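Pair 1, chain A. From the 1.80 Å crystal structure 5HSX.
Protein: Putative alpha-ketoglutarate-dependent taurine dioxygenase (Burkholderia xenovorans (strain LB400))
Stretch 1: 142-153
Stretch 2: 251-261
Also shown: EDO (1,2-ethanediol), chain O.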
# COMPACT_ATOMS: atom_id res chain seq x y z
N THR A 142 6.69 20.27 8.13
CA THR A 142 7.84 20.14 7.25
C THR A 142 7.76 18.76 6.62
O THR A 142 7.87 17.74 7.31
CB THR A 142 9.15 20.32 8.02
OG1 THR A 142 9.10 21.58 8.71
CG2 THR A 142 10.34 20.32 7.07
N ILE A 143 7.51 18.72 5.31
CA ILE A 143 7.18 17.47 4.65
C ILE A 143 8.11 17.25 3.46
O ILE A 143 8.24 18.14 2.61
CB ILE A 143 5.71 17.44 4.20
CG1 ILE A 143 4.77 17.44 5.42
CG2 ILE A 143 5.45 16.26 3.28
CD1 ILE A 143 4.94 16.25 6.37
N PRO A 144 8.77 16.09 3.38
CA PRO A 144 9.70 15.85 2.28
C PRO A 144 8.98 15.82 0.94
O PRO A 144 7.80 15.43 0.86
CB PRO A 144 10.28 14.47 2.62
CG PRO A 144 10.10 14.33 4.11
CD PRO A 144 8.80 15.03 4.40
N PRO A 145 9.66 16.19 -0.15
CA PRO A 145 9.03 16.10 -1.48
C PRO A 145 8.57 14.70 -1.84
O PRO A 145 7.61 14.56 -2.61
CB PRO A 145 10.14 16.59 -2.43
CG PRO A 145 11.40 16.52 -1.66
CD PRO A 145 11.03 16.73 -0.22
N TYR A 146 9.21 13.66 -1.32
CA TYR A 146 8.73 12.30 -1.50
C TYR A 146 9.32 11.43 -0.40
O TYR A 146 10.26 11.83 0.30
CB TYR A 146 9.08 11.75 -2.89
CG TYR A 146 10.56 11.81 -3.23
CD1 TYR A 146 11.39 10.73 -2.98
CD2 TYR A 146 11.11 12.95 -3.79
CE1 TYR A 146 12.74 10.79 -3.29
CE2 TYR A 146 12.45 13.02 -4.10
CZ TYR A 146 13.26 11.93 -3.85
OH TYR A 146 14.60 11.99 -4.16
N GLY A 147 8.77 10.24 -0.27
CA GLY A 147 8.99 9.41 0.89
C GLY A 147 8.07 9.80 2.04
O GLY A 147 7.52 10.90 2.09
N GLY A 148 7.88 8.86 2.95
CA GLY A 148 7.14 9.15 4.17
C GLY A 148 5.64 8.98 4.10
O GLY A 148 4.94 9.55 4.95
N ASP A 149 5.11 8.25 3.12
CA ASP A 149 3.67 8.04 3.03
C ASP A 149 3.16 7.25 4.24
O ASP A 149 3.89 6.44 4.82
CB ASP A 149 3.30 7.28 1.75
CG ASP A 149 3.57 8.07 0.47
OD1 ASP A 149 4.07 9.22 0.51
OD2 ASP A 149 3.29 7.50 -0.61
N THR A 150 1.90 7.49 4.60
CA THR A 150 1.22 6.76 5.67
C THR A 150 0.11 5.92 5.06
O THR A 150 -0.50 6.31 4.06
CB THR A 150 0.64 7.73 6.72
OG1 THR A 150 1.67 8.62 7.18
CG2 THR A 150 0.07 6.97 7.92
N GLN A 151 -0.17 4.77 5.67
CA GLN A 151 -1.27 3.93 5.23
C GLN A 151 -2.21 3.62 6.39
O GLN A 151 -1.79 3.55 7.55
CB GLN A 151 -0.80 2.61 4.61
CG GLN A 151 0.24 2.78 3.50
CD GLN A 151 0.41 1.53 2.67
OE1 GLN A 151 -0.57 0.90 2.28
NE2 GLN A 151 1.66 1.16 2.38
N TRP A 152 -3.48 3.42 6.05
CA TRP A 152 -4.50 2.99 7.00
C TRP A 152 -5.22 1.76 6.44
O TRP A 152 -5.32 1.58 5.23
CB TRP A 152 -5.55 4.10 7.27
CG TRP A 152 -5.06 5.26 8.10
CD1 TRP A 152 -5.33 5.48 9.43
CD2 TRP A 152 -4.27 6.36 7.66
NE1 TRP A 152 -4.72 6.65 9.84
CE2 TRP A 152 -4.07 7.20 8.77
CE3 TRP A 152 -3.70 6.71 6.43
CZ2 TRP A 152 -3.32 8.38 8.69
CZ3 TRP A 152 -2.95 7.88 6.36
CH2 TRP A 152 -2.78 8.70 7.47
N THR A 153 -5.76 0.95 7.34
CA THR A 153 -6.58 -0.17 6.91
C THR A 153 -7.90 -0.15 7.67
O THR A 153 -7.97 0.31 8.81
CB THR A 153 -5.87 -1.50 7.10
OG1 THR A 153 -6.69 -2.54 6.56
CG2 THR A 153 -5.55 -1.77 8.59
N GLU A 251 -7.06 -4.51 -0.48
CA GLU A 251 -8.44 -4.06 -0.65
C GLU A 251 -8.96 -3.30 0.56
O GLU A 251 -9.96 -2.58 0.43
CB GLU A 251 -9.34 -5.25 -0.94
CG GLU A 251 -9.59 -6.11 0.28
CD GLU A 251 -10.00 -7.53 -0.07
OE1 GLU A 251 -9.09 -8.36 -0.33
OE2 GLU A 251 -11.21 -7.83 -0.07
N PHE A 252 -8.34 -3.45 1.73
CA PHE A 252 -8.80 -2.76 2.93
C PHE A 252 -8.04 -1.47 3.20
O PHE A 252 -8.34 -0.79 4.18
CB PHE A 252 -8.67 -3.67 4.18
CG PHE A 252 -9.37 -4.99 4.05
CD1 PHE A 252 -10.70 -5.05 3.64
CD2 PHE A 252 -8.70 -6.18 4.35
CE1 PHE A 252 -11.35 -6.28 3.51
CE2 PHE A 252 -9.34 -7.41 4.22
CZ PHE A 252 -10.67 -7.45 3.80
N THR A 253 -7.08 -1.08 2.35
CA THR A 253 -6.13 -0.04 2.70
C THR A 253 -6.26 1.21 1.84
O THR A 253 -6.80 1.19 0.73
CB THR A 253 -4.67 -0.53 2.61
OG1 THR A 253 -4.30 -0.72 1.23
CG2 THR A 253 -4.49 -1.82 3.38
N VAL A 254 -5.72 2.31 2.37
CA VAL A 254 -5.50 3.53 1.60
C VAL A 254 -4.13 4.08 1.96
O VAL A 254 -3.68 3.96 3.11
CB VAL A 254 -6.62 4.58 1.87
CG1 VAL A 254 -6.58 5.08 3.33
CG2 VAL A 254 -6.51 5.74 0.88
N ARG A 255 -3.45 4.67 0.98
CA ARG A 255 -2.13 5.27 1.14
C ARG A 255 -2.23 6.77 0.91
O ARG A 255 -2.96 7.23 0.02
CB ARG A 255 -1.14 4.63 0.16
CG ARG A 255 0.30 5.14 0.25
CD ARG A 255 1.20 4.22 -0.56
NE ARG A 255 2.57 4.73 -0.63
CZ ARG A 255 3.60 4.00 -1.04
NH1 ARG A 255 3.42 2.74 -1.38
NH2 ARG A 255 4.82 4.54 -1.08
N PHE A 256 -1.50 7.55 1.72
CA PHE A 256 -1.57 9.00 1.71
C PHE A 256 -0.17 9.57 1.54
O PHE A 256 0.72 9.26 2.34
CB PHE A 256 -2.19 9.52 3.02
CG PHE A 256 -2.44 11.01 3.05
CD1 PHE A 256 -3.42 11.58 2.26
CD2 PHE A 256 -1.73 11.82 3.92
CE1 PHE A 256 -3.66 12.95 2.31
CE2 PHE A 256 -1.98 13.18 3.98
CZ PHE A 256 -2.95 13.75 3.18
N LYS A 257 0.02 10.40 0.52
CA LYS A 257 1.28 11.10 0.33
C LYS A 257 1.13 12.50 0.90
O LYS A 257 0.29 13.28 0.43
CB LYS A 257 1.69 11.14 -1.14
CG LYS A 257 3.00 11.90 -1.34
CD LYS A 257 3.52 11.74 -2.76
CE LYS A 257 4.92 12.34 -2.91
NZ LYS A 257 4.97 13.82 -2.67
N TRP A 258 1.94 12.80 1.91
CA TRP A 258 1.84 14.06 2.63
C TRP A 258 2.34 15.23 1.80
O TRP A 258 3.21 15.09 0.93
CB TRP A 258 2.64 14.00 3.93
CG TRP A 258 2.04 13.07 4.92
CD1 TRP A 258 2.23 11.72 5.01
CD2 TRP A 258 1.12 13.42 5.96
NE1 TRP A 258 1.49 11.21 6.04
CE2 TRP A 258 0.80 12.24 6.64
CE3 TRP A 258 0.54 14.62 6.38
CZ2 TRP A 258 -0.08 12.21 7.72
CZ3 TRP A 258 -0.32 14.60 7.45
CH2 TRP A 258 -0.63 13.40 8.11
N GLN A 259 1.78 16.40 2.07
CA GLN A 259 2.33 17.68 1.67
C GLN A 259 2.31 18.59 2.88
O GLN A 259 1.57 18.35 3.84
CB GLN A 259 1.54 18.32 0.52
CG GLN A 259 1.49 17.47 -0.75
CD GLN A 259 0.62 18.11 -1.82
OE1 GLN A 259 0.69 19.32 -2.05
NE2 GLN A 259 -0.23 17.31 -2.46
N ALA A 260 3.13 19.64 2.85
CA ALA A 260 3.05 20.66 3.88
C ALA A 260 1.62 21.18 3.95
O ALA A 260 0.97 21.41 2.92
CB ALA A 260 4.02 21.81 3.58
N GLY A 261 1.11 21.33 5.17
CA GLY A 261 -0.26 21.77 5.36
C GLY A 261 -1.30 20.68 5.27
O GLY A 261 -2.50 20.98 5.35
C1 EDO O . 6.02 3.22 2.26
O1 EDO O . 6.65 3.63 3.48
C2 EDO O . 4.50 3.31 2.40
O2 EDO O . 4.06 2.42 3.43
O HOH W 1 5.68 13.60 0.27
O HOH W 2 5.24 16.08 -0.66
O HOH W 3 4.36 11.39 2.17
O HOH W 4 6.34 6.73 0.61

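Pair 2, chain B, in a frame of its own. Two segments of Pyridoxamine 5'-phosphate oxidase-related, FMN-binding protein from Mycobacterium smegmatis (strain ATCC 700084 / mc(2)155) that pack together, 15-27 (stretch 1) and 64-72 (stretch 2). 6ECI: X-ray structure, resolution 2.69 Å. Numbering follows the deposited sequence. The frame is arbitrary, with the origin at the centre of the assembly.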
# COMPACT_ATOMS: atom_id res chain seq x y z
N LEU B 15 -6.14 14.90 3.27
CA LEU B 15 -6.59 13.53 3.43
C LEU B 15 -5.46 12.63 3.92
O LEU B 15 -5.69 11.71 4.72
CB LEU B 15 -7.16 13.00 2.12
CG LEU B 15 -8.59 13.44 1.78
CD1 LEU B 15 -9.02 12.84 0.46
CD2 LEU B 15 -9.55 13.04 2.88
N LEU B 16 -4.23 12.89 3.47
CA LEU B 16 -3.09 12.14 3.96
C LEU B 16 -2.88 12.33 5.46
O LEU B 16 -2.42 11.42 6.15
CB LEU B 16 -1.82 12.54 3.20
CG LEU B 16 -1.70 12.00 1.78
CD1 LEU B 16 -0.36 12.38 1.17
CD2 LEU B 16 -1.87 10.49 1.79
N LYS B 17 -3.22 13.51 5.99
CA LYS B 17 -3.05 13.77 7.41
C LYS B 17 -4.08 13.06 8.27
O LYS B 17 -3.95 13.09 9.50
CB LYS B 17 -3.13 15.28 7.68
CG LYS B 17 -2.13 16.11 6.90
CD LYS B 17 -1.51 17.17 7.78
CE LYS B 17 -0.92 18.29 6.95
NZ LYS B 17 -1.98 18.99 6.16
N SER B 18 -5.08 12.42 7.68
CA SER B 18 -6.12 11.73 8.44
C SER B 18 -5.74 10.30 8.81
O SER B 18 -6.45 9.68 9.60
CB SER B 18 -7.43 11.72 7.65
OG SER B 18 -7.38 10.78 6.59
N VAL B 19 -4.65 9.76 8.26
CA VAL B 19 -4.23 8.38 8.52
C VAL B 19 -2.73 8.36 8.78
O VAL B 19 -1.98 9.20 8.25
CB VAL B 19 -4.60 7.43 7.35
CG1 VAL B 19 -6.10 7.47 7.08
CG2 VAL B 19 -3.81 7.79 6.09
N ALA B 20 -2.28 7.41 9.59
CA ALA B 20 -0.89 7.35 10.03
C ALA B 20 -0.07 6.27 9.33
O ALA B 20 1.15 6.19 9.55
CB ALA B 20 -0.82 7.12 11.55
N LEU B 21 -0.68 5.43 8.49
CA LEU B 21 0.00 4.30 7.87
C LEU B 21 -0.12 4.41 6.36
O LEU B 21 -1.23 4.48 5.82
CB LEU B 21 -0.58 2.98 8.38
CG LEU B 21 0.24 1.73 8.07
CD1 LEU B 21 1.59 1.80 8.77
CD2 LEU B 21 -0.52 0.49 8.48
N GLY B 22 1.03 4.41 5.68
CA GLY B 22 1.08 4.43 4.23
C GLY B 22 2.12 3.46 3.71
O GLY B 22 2.67 2.67 4.49
N ARG B 23 2.41 3.49 2.41
CA ARG B 23 3.27 2.49 1.81
C ARG B 23 4.19 3.12 0.78
O ARG B 23 3.72 3.84 -0.12
CB ARG B 23 2.44 1.38 1.17
CG ARG B 23 1.65 0.55 2.17
CD ARG B 23 0.25 0.26 1.68
NE ARG B 23 -0.63 1.42 1.78
CZ ARG B 23 -1.42 1.68 2.82
NH1 ARG B 23 -1.43 0.87 3.87
NH2 ARG B 23 -2.20 2.75 2.80
N ILE B 24 5.49 2.86 0.90
CA ILE B 24 6.47 3.22 -0.11
C ILE B 24 6.55 2.08 -1.12
O ILE B 24 6.67 0.91 -0.74
CB ILE B 24 7.84 3.49 0.53
CG1 ILE B 24 7.82 4.77 1.35
CG2 ILE B 24 8.92 3.57 -0.54
CD1 ILE B 24 7.97 6.03 0.54
N VAL B 25 6.49 2.41 -2.40
CA VAL B 25 6.60 1.43 -3.48
C VAL B 25 7.83 1.79 -4.30
O VAL B 25 7.92 2.89 -4.86
CB VAL B 25 5.34 1.40 -4.36
CG1 VAL B 25 5.54 0.47 -5.55
CG2 VAL B 25 4.14 0.95 -3.54
N THR B 26 8.78 0.86 -4.37
CA THR B 26 10.02 1.05 -5.12
C THR B 26 10.08 0.05 -6.27
O THR B 26 9.53 -1.05 -6.18
CB THR B 26 11.25 0.88 -4.22
OG1 THR B 26 11.20 -0.39 -3.56
CG2 THR B 26 11.29 1.99 -3.17
N THR B 27 10.76 0.44 -7.34
CA THR B 27 10.76 -0.31 -8.59
C THR B 27 12.17 -0.44 -9.14
O THR B 27 12.88 0.56 -9.26
CB THR B 27 9.85 0.35 -9.62
OG1 THR B 27 8.54 0.52 -9.06
CG2 THR B 27 9.75 -0.50 -10.87
N ASN B 64 13.51 7.18 -7.18
CA ASN B 64 12.12 7.54 -7.42
C ASN B 64 11.21 6.51 -6.76
O ASN B 64 11.36 5.30 -6.98
CB ASN B 64 11.84 7.62 -8.92
CG ASN B 64 12.74 8.60 -9.63
OD1 ASN B 64 13.06 9.67 -9.09
ND2 ASN B 64 13.17 8.25 -10.83
N VAL B 65 10.27 6.98 -5.94
CA VAL B 65 9.40 6.10 -5.18
C VAL B 65 7.95 6.53 -5.36
O VAL B 65 7.64 7.67 -5.69
CB VAL B 65 9.75 6.09 -3.67
CG1 VAL B 65 11.19 5.65 -3.46
CG2 VAL B 65 9.47 7.45 -3.05
N LEU B 66 7.06 5.57 -5.15
CA LEU B 66 5.63 5.82 -4.99
C LEU B 66 5.28 5.83 -3.51
O LEU B 66 5.79 5.01 -2.74
CB LEU B 66 4.80 4.76 -5.71
CG LEU B 66 4.64 4.92 -7.22
CD1 LEU B 66 3.90 3.73 -7.80
CD2 LEU B 66 3.89 6.19 -7.50
N PHE B 67 4.43 6.77 -3.11
CA PHE B 67 3.84 6.75 -1.78
C PHE B 67 2.33 6.73 -1.91
O PHE B 67 1.76 7.51 -2.67
CB PHE B 67 4.26 7.95 -0.94
CG PHE B 67 3.57 8.02 0.39
CD1 PHE B 67 4.02 7.25 1.45
CD2 PHE B 67 2.46 8.83 0.58
CE1 PHE B 67 3.38 7.30 2.68
CE2 PHE B 67 1.82 8.88 1.80
CZ PHE B 67 2.28 8.12 2.85
N GLU B 68 1.68 5.85 -1.16
CA GLU B 68 0.24 5.74 -1.20
C GLU B 68 -0.31 5.57 0.21
O GLU B 68 0.34 4.99 1.08
CB GLU B 68 -0.21 4.57 -2.09
CG GLU B 68 -1.68 4.57 -2.42
CD GLU B 68 -2.50 3.74 -1.44
OE1 GLU B 68 -1.89 3.03 -0.61
OE2 GLU B 68 -3.75 3.80 -1.51
N ALA B 69 -1.50 6.12 0.41
CA ALA B 69 -2.26 5.94 1.64
C ALA B 69 -3.74 6.10 1.28
O ALA B 69 -4.09 6.81 0.34
CB ALA B 69 -1.84 6.94 2.72
N ASP B 70 -4.60 5.41 2.03
CA ASP B 70 -6.02 5.40 1.71
C ASP B 70 -6.82 5.21 2.99
O ASP B 70 -6.27 5.01 4.07
CB ASP B 70 -6.34 4.32 0.67
CG ASP B 70 -5.81 2.96 1.05
OD1 ASP B 70 -5.99 2.54 2.21
OD2 ASP B 70 -5.21 2.29 0.18
N ASP B 71 -8.14 5.26 2.84
CA ASP B 71 -9.08 5.01 3.93
C ASP B 71 -10.47 4.86 3.31
O ASP B 71 -10.69 5.23 2.15
CB ASP B 71 -9.07 6.13 4.97
CG ASP B 71 -9.62 5.68 6.31
OD1 ASP B 71 -9.27 4.57 6.76
OD2 ASP B 71 -10.42 6.44 6.90
N HIS B 72 -11.40 4.34 4.10
CA HIS B 72 -12.73 4.02 3.60
C HIS B 72 -13.69 3.83 4.76
O HIS B 72 -13.29 3.52 5.88
CB HIS B 72 -12.70 2.75 2.74
CG HIS B 72 -12.57 1.50 3.55
ND1 HIS B 72 -13.66 0.77 3.97
CD2 HIS B 72 -11.48 0.87 4.04
CE1 HIS B 72 -13.24 -0.27 4.67
NE2 HIS B 72 -11.92 -0.23 4.73
O HOH W 5 -3.75 4.33 4.31

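Both pairs are built on two antiparallel strands preceded, in the first stretch, by a loop that leads into the ladder. The strand axes run at 161° in pair 1 and 153° in pair 2, and 14 central residues superpose with an RMSD of 0.8 Å. Thr A150 to Thr A153 fall on Arg B23 to Thr B26, and Thr A253 to Phe A256 on Val B65 to Glu B68, so the register is the same.

The backbone bonds match accordingly. Thr A150 N donates to Phe A256 O (3.1 Å) and Phe A256 N to Thr A150 O (2.8 Å); in pair 2, Arg B23 N donates to Glu B68 O (2.9 Å) and Glu B68 N to Arg B23 O (3.0 Å). Two residues on, Trp A152 and Val A254 form the next such pair, as do Val B25 and Leu B66. Because these bonds involve main-chain atoms, the side chains are free to differ.

On the face carrying Thr A150, Trp A152, Val A254 and Phe A256, pair 1 is largely apolar. The broad indole of Trp A152 reaches along the sheet, its CZ3 lying 3.8 Å from Phe A256 CB. The hydroxyl of Thr A150 is not wasted here: Trp A258 NE1 donates to Thr A150 OG1 (2.8 Å), giving a buried indole nitrogen its acceptor. Pair 2 places Arg B23 and Glu B68 at the Thr A150 and Phe A256 positions. Buried charges need partners, and Arg B23 NE meets Glu B68 OE1 at 3.1 Å in a hydrogen-bonded salt bridge. The compact Val B25 and Leu B66 pack beside it, CB to CB at 3.7 Å.

The other face reverses the chemistry. In pair 1 the partly exposed Arg A255 extends its chain, with chi1 to chi3 all t, so that its NE reaches Asp A149 OD2 at 2.9 Å in a salt bridge. In pair 2 Phe B67 takes the Arg A255 position, and its ring edge meets Ile B24 CD1, 4.2 Å from Phe B67 CD1, and Leu B16 CD2, 4.0 Å from Phe B67 CE2. Asp A149 is matched by Gly B22, and the coordinates explain the glycine: an ideal CB there would lie 2.6 Å from Phe B67 CZ, a clash.

Water helps where the strands part. In pair 1 one molecule accepts from Trp A258 N (2.8 Å) and lies 2.7 Å from Asp A149 OD1; in pair 2 another accepts from Asp B70 N (2.7 Å) and donates to Leu B21 O (2.9 Å).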